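Local coordinates for UPF0311 protein CA_C3321 (PDB 3G7G) that is of unknown function but folds as a closed antiparallel beta barrel of the DUF3237 family, with four copies in its assembly, at residues N50-S62 and L73-I87. Numbering follows the deposited sequence.
Sequences NFNGKVLPGGIDS and LSARYAIRLDDGAAI
Phe51 lies beneath Leu81 at one end of this antiparallel strand pair, with Leu81 CD1 over the ring centre in a CH-pi contact, 3.9 Å from the centroid. Ile79 CD1 meets the same ring at its edge, while the Ile87 side chain runs head-on against that of Phe51, its CD1 3.6 Å from Phe51 CZ. Although the CB of Phe51 points away from 73-87, chi1 of -151° swings the ring back beside its own carbonyl and into this group. Further along, Val55 CG2 packs on Ile79 CG2. Leu56 instead lies across Arg80, its CD2 3.7 Å from Arg80 CB. The Arg80 chain bends at chi2 and chi3, and its NE and NH2 both grip Gly84 O from one face of that carbonyl, tying the strand to the turn 81-84.

Paired bonds between Lys54 and Arg80 hold one end, and Ile60 with Arg76 and Ser62 with Ser74 the other. Between them the register shifts by two residues across the loop between Val55 and Ile60, where Leu56 N still bonds Ala78 O and a water bridges Leu56 O to Ala78 N. Asp61 lays its carboxylate over Ala75 CB, with OD2 3.3 Å from Leu73 CD2 and also bonded to Gln63.

The pair is a hairpin in the eight-stranded barrel: strand 34-47 flanks 53-65, strand 86-96 flanks 71-81, and Phe15 stacks on Phe51. The hairpin meets the second subunit through reciprocal hydrogen bonds, Arg76 to its Ser74 and Ser74 to its Arg76.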
loop_
_atom_site.group_PDB
_atom_site.type_symbol
_atom_site.label_atom_id
_atom_site.label_comp_id
_atom_site.label_asym_id
_atom_site.label_seq_id
_atom_site.Cartn_x
_atom_site.Cartn_y
_atom_site.Cartn_z
ATOM N N ASN A 50 -24.598 -19.492 -4.801
ATOM C CA ASN A 50 -23.611 -19.895 -5.806
ATOM C C ASN A 50 -22.185 -19.468 -5.457
ATOM O O ASN A 50 -21.411 -19.082 -6.333
ATOM C CB ASN A 50 -23.986 -19.385 -7.205
ATOM C CG ASN A 50 -25.355 -19.853 -7.655
ATOM O OD1 ASN A 50 -26.190 -19.043 -8.049
ATOM N ND2 ASN A 50 -25.600 -21.154 -7.588
ATOM N N PHE A 51 -21.833 -19.557 -4.178
ATOM C CA PHE A 51 -20.505 -19.182 -3.751
ATOM C C PHE A 51 -20.142 -19.993 -2.526
ATOM O O PHE A 51 -20.205 -19.476 -1.417
ATOM C CB PHE A 51 -20.450 -17.665 -3.459
ATOM C CG PHE A 51 -19.110 -17.064 -3.682
ATOM C CD1 PHE A 51 -18.812 -16.423 -4.878
ATOM C CD2 PHE A 51 -18.131 -17.140 -2.692
ATOM C CE1 PHE A 51 -17.566 -15.884 -5.097
ATOM C CE2 PHE A 51 -16.851 -16.575 -2.889
ATOM C CZ PHE A 51 -16.566 -15.953 -4.092
ATOM N N ASN A 52 -19.760 -21.259 -2.737
ATOM C CA ASN A 52 -19.489 -22.214 -1.653
ATOM C C ASN A 52 -18.102 -22.855 -1.779
ATOM O O ASN A 52 -17.735 -23.348 -2.842
ATOM C CB ASN A 52 -20.610 -23.266 -1.626
ATOM C CG ASN A 52 -22.006 -22.629 -1.413
ATOM O OD1 ASN A 52 -22.318 -22.106 -0.335
ATOM N ND2 ASN A 52 -22.835 -22.661 -2.451
ATOM N N GLY A 53 -17.293 -22.800 -0.721
ATOM C CA GLY A 53 -15.950 -23.350 -0.796
ATOM C C GLY A 53 -15.258 -23.421 0.535
ATOM O O GLY A 53 -15.899 -23.515 1.579
ATOM N N LYS A 54 -13.927 -23.389 0.492
ATOM C CA LYS A 54 -13.123 -23.510 1.684
ATOM C C LYS A 54 -11.947 -22.540 1.595
ATOM O O LYS A 54 -11.563 -22.114 0.510
ATOM C CB LYS A 54 -12.621 -24.946 1.867
ATOM C CG LYS A 54 -11.485 -25.323 0.901
ATOM C CD LYS A 54 -11.249 -26.843 0.759
ATOM C CE LYS A 54 -10.626 -27.478 2.032
ATOM N NZ LYS A 54 -10.771 -29.023 2.014
ATOM N N VAL A 55 -11.418 -22.178 2.755
ATOM C CA VAL A 55 -10.163 -21.451 2.854
ATOM C C VAL A 55 -8.998 -22.407 2.642
ATOM O O VAL A 55 -9.015 -23.525 3.129
ATOM C CB VAL A 55 -10.044 -20.809 4.223
ATOM C CG1 VAL A 55 -8.726 -20.154 4.391
ATOM C CG2 VAL A 55 -11.208 -19.786 4.437
ATOM N N LEU A 56 -7.976 -21.952 1.918
ATOM C CA LEU A 56 -6.787 -22.778 1.615
ATOM C C LEU A 56 -5.693 -22.572 2.685
ATOM O O LEU A 56 -5.816 -21.694 3.526
ATOM C CB LEU A 56 -6.266 -22.412 0.223
ATOM C CG LEU A 56 -7.131 -22.746 -0.986
ATOM C CD1 LEU A 56 -6.573 -22.154 -2.312
ATOM C CD2 LEU A 56 -7.297 -24.283 -1.106
ATOM N N PRO A 57 -4.632 -23.397 2.678
ATOM C CA PRO A 57 -3.519 -23.157 3.627
ATOM C C PRO A 57 -2.780 -21.850 3.348
ATOM O O PRO A 57 -2.890 -21.293 2.262
ATOM C CB PRO A 57 -2.585 -24.347 3.385
ATOM C CG PRO A 57 -3.461 -25.409 2.648
ATOM C CD PRO A 57 -4.386 -24.581 1.831
ATOM N N GLY A 58 -2.055 -21.358 4.332
ATOM C CA GLY A 58 -1.159 -20.214 4.128
ATOM C C GLY A 58 -1.634 -18.882 4.665
ATOM O O GLY A 58 -0.939 -17.900 4.531
ATOM N N GLY A 59 -2.826 -18.869 5.257
ATOM C CA GLY A 59 -3.489 -17.647 5.673
ATOM C C GLY A 59 -2.976 -17.117 6.992
ATOM O O GLY A 59 -2.840 -17.845 7.980
ATOM N N ILE A 60 -2.677 -15.831 7.000
ATOM C CA ILE A 60 -2.248 -15.136 8.196
ATOM C C ILE A 60 -2.941 -13.770 8.269
ATOM O O ILE A 60 -3.003 -13.058 7.262
ATOM C CB ILE A 60 -0.737 -14.898 8.158
ATOM C CG1 ILE A 60 0.006 -16.216 8.403
ATOM C CG2 ILE A 60 -0.335 -13.844 9.190
ATOM C CD1 ILE A 60 -0.059 -16.700 9.881
ATOM N N ASP A 61 -3.467 -13.425 9.443
ATOM C CA ASP A 61 -3.860 -12.057 9.745
ATOM C C ASP A 61 -2.753 -11.355 10.556
ATOM O O ASP A 61 -2.433 -11.755 11.674
ATOM C CB ASP A 61 -5.182 -12.012 10.497
ATOM C CG ASP A 61 -5.806 -10.610 10.507
ATOM O OD1 ASP A 61 -5.144 -9.655 10.029
ATOM O OD2 ASP A 61 -6.946 -10.442 10.996
ATOM N N SER A 62 -2.119 -10.356 9.959
ATOM C CA SER A 62 -1.166 -9.535 10.651
ATOM C C SER A 62 -1.903 -8.351 11.288
ATOM O O SER A 62 -2.538 -7.569 10.599
ATOM C CB SER A 62 -0.100 -9.051 9.708
ATOM O OG SER A 62 0.893 -8.389 10.440
ATOM N N LEU A 73 -5.982 -4.429 11.160
ATOM C CA LEU A 73 -5.915 -5.794 10.662
ATOM C C LEU A 73 -5.578 -5.842 9.176
ATOM O O LEU A 73 -6.133 -5.075 8.397
ATOM C CB LEU A 73 -7.294 -6.464 10.838
ATOM C CG LEU A 73 -7.769 -6.457 12.290
ATOM C CD1 LEU A 73 -9.073 -5.765 12.394
ATOM C CD2 LEU A 73 -7.862 -7.878 12.881
ATOM N N SER A 74 -4.682 -6.761 8.803
ATOM C CA SER A 74 -4.359 -7.034 7.401
ATOM C C SER A 74 -4.165 -8.519 7.197
ATOM O O SER A 74 -3.119 -9.087 7.571
ATOM C CB SER A 74 -3.132 -6.243 6.966
ATOM O OG SER A 74 -2.896 -6.380 5.545
ATOM N N ALA A 75 -5.164 -9.158 6.617
ATOM C CA ALA A 75 -5.163 -10.629 6.368
ATOM C C ALA A 75 -4.886 -10.993 4.914
ATOM O O ALA A 75 -5.346 -10.316 4.013
ATOM C CB ALA A 75 -6.520 -11.286 6.829
ATOM N N ARG A 76 -4.043 -11.999 4.690
ATOM C CA ARG A 76 -3.802 -12.505 3.364
ATOM C C ARG A 76 -4.031 -13.981 3.397
ATOM O O ARG A 76 -3.304 -14.717 4.108
ATOM C CB ARG A 76 -2.372 -12.281 2.931
ATOM C CG ARG A 76 -1.954 -10.853 2.884
ATOM C CD ARG A 76 -0.474 -10.783 2.610
ATOM N NE ARG A 76 -0.093 -9.464 2.180
ATOM C CZ ARG A 76 1.140 -9.086 1.924
ATOM N NH1 ARG A 76 2.123 -9.935 2.068
ATOM N NH2 ARG A 76 1.381 -7.847 1.514
ATOM N N TYR A 77 -5.011 -14.409 2.607
ATOM C CA TYR A 77 -5.389 -15.800 2.487
ATOM C C TYR A 77 -6.162 -16.010 1.186
ATOM O O TYR A 77 -6.373 -15.066 0.427
ATOM C CB TYR A 77 -6.211 -16.216 3.703
ATOM C CG TYR A 77 -7.482 -15.438 3.927
ATOM C CD1 TYR A 77 -8.709 -15.927 3.500
ATOM C CD2 TYR A 77 -7.469 -14.242 4.615
ATOM C CE1 TYR A 77 -9.875 -15.211 3.729
ATOM C CE2 TYR A 77 -8.623 -13.511 4.818
ATOM C CZ TYR A 77 -9.825 -14.001 4.389
ATOM O OH TYR A 77 -10.981 -13.266 4.627
ATOM N N ALA A 78 -6.609 -17.244 0.931
ATOM C CA ALA A 78 -7.188 -17.622 -0.347
ATOM C C ALA A 78 -8.271 -18.641 -0.098
ATOM O O ALA A 78 -8.282 -19.348 0.922
ATOM C CB ALA A 78 -6.136 -18.216 -1.268
ATOM N N ILE A 79 -9.202 -18.676 -1.020
ATOM C CA ILE A 79 -10.283 -19.624 -0.933
ATOM C C ILE A 79 -10.314 -20.372 -2.240
ATOM O O ILE A 79 -9.835 -19.884 -3.256
ATOM C CB ILE A 79 -11.637 -18.971 -0.615
ATOM C CG1 ILE A 79 -12.054 -17.915 -1.618
ATOM C CG2 ILE A 79 -11.600 -18.242 0.718
ATOM C CD1 ILE A 79 -13.362 -17.263 -1.206
ATOM N N ARG A 80 -10.850 -21.580 -2.182
ATOM C CA ARG A 80 -11.074 -22.406 -3.321
ATOM C C ARG A 80 -12.539 -22.726 -3.343
ATOM O O ARG A 80 -13.056 -23.279 -2.382
ATOM C CB ARG A 80 -10.312 -23.690 -3.169
ATOM C CG ARG A 80 -10.602 -24.687 -4.285
ATOM C CD ARG A 80 -9.336 -25.220 -4.820
ATOM N NE ARG A 80 -9.019 -24.493 -6.019
ATOM C CZ ARG A 80 -7.825 -24.035 -6.341
ATOM N NH1 ARG A 80 -6.782 -24.141 -5.518
ATOM N NH2 ARG A 80 -7.700 -23.400 -7.480
ATOM N N LEU A 81 -13.193 -22.395 -4.449
ATOM C CA LEU A 81 -14.580 -22.713 -4.623
ATOM C C LEU A 81 -14.776 -24.127 -5.163
ATOM O O LEU A 81 -13.870 -24.729 -5.731
ATOM C CB LEU A 81 -15.244 -21.704 -5.544
ATOM C CG LEU A 81 -15.228 -20.257 -5.079
ATOM C CD1 LEU A 81 -16.233 -19.458 -5.918
ATOM C CD2 LEU A 81 -15.579 -20.189 -3.608
ATOM N N ASP A 82 -15.994 -24.612 -5.004
ATOM C CA ASP A 82 -16.352 -25.957 -5.359
ATOM C C ASP A 82 -16.333 -26.209 -6.879
ATOM O O ASP A 82 -16.272 -27.338 -7.287
ATOM C CB ASP A 82 -17.729 -26.297 -4.775
ATOM C CG ASP A 82 -18.826 -25.391 -5.303
ATOM O OD1 ASP A 82 -18.480 -24.361 -5.961
ATOM O OD2 ASP A 82 -20.019 -25.702 -5.042
ATOM N N ASP A 83 -16.377 -25.164 -7.700
ATOM C CA ASP A 83 -16.172 -25.305 -9.139
ATOM C C ASP A 83 -14.686 -25.277 -9.513
ATOM O O ASP A 83 -14.359 -25.267 -10.677
ATOM C CB ASP A 83 -16.931 -24.216 -9.911
ATOM C CG ASP A 83 -16.327 -22.804 -9.741
ATOM O OD1 ASP A 83 -15.336 -22.606 -8.980
ATOM O OD2 ASP A 83 -16.867 -21.885 -10.379
ATOM N N GLY A 84 -13.806 -25.240 -8.519
ATOM C CA GLY A 84 -12.361 -25.280 -8.726
ATOM C C GLY A 84 -11.628 -23.940 -8.815
ATOM O O GLY A 84 -10.393 -23.922 -8.808
ATOM N N ALA A 85 -12.357 -22.835 -8.906
ATOM C CA ALA A 85 -11.770 -21.471 -8.983
ATOM C C ALA A 85 -11.175 -21.035 -7.658
ATOM O O ALA A 85 -11.675 -21.393 -6.611
ATOM C CB ALA A 85 -12.833 -20.471 -9.396
ATOM N N ALA A 86 -10.093 -20.264 -7.709
ATOM C CA ALA A 86 -9.489 -19.704 -6.523
ATOM C C ALA A 86 -9.697 -18.206 -6.480
ATOM O O ALA A 86 -9.858 -17.553 -7.506
ATOM C CB ALA A 86 -7.992 -20.016 -6.493
ATOM N N ILE A 87 -9.682 -17.669 -5.264
ATOM C CA ILE A 87 -9.705 -16.234 -5.008
ATOM C C ILE A 87 -8.723 -15.952 -3.905
ATOM O O ILE A 87 -8.797 -16.545 -2.849
ATOM C CB ILE A 87 -11.108 -15.750 -4.542
ATOM C CG1 ILE A 87 -12.179 -16.149 -5.567
ATOM C CG2 ILE A 87 -11.126 -14.198 -4.367
ATOM C CD1 ILE A 87 -13.284 -16.957 -5.054
HETATM O O HOH W 1 -19.469 -21.997 -5.430
HETATM O O HOH W 2 -5.041 -19.151 2.608
HETATM O O HOH W 3 -0.671 -15.260 4.506
HETATM O O HOH W 4 -0.761 -11.282 6.532
#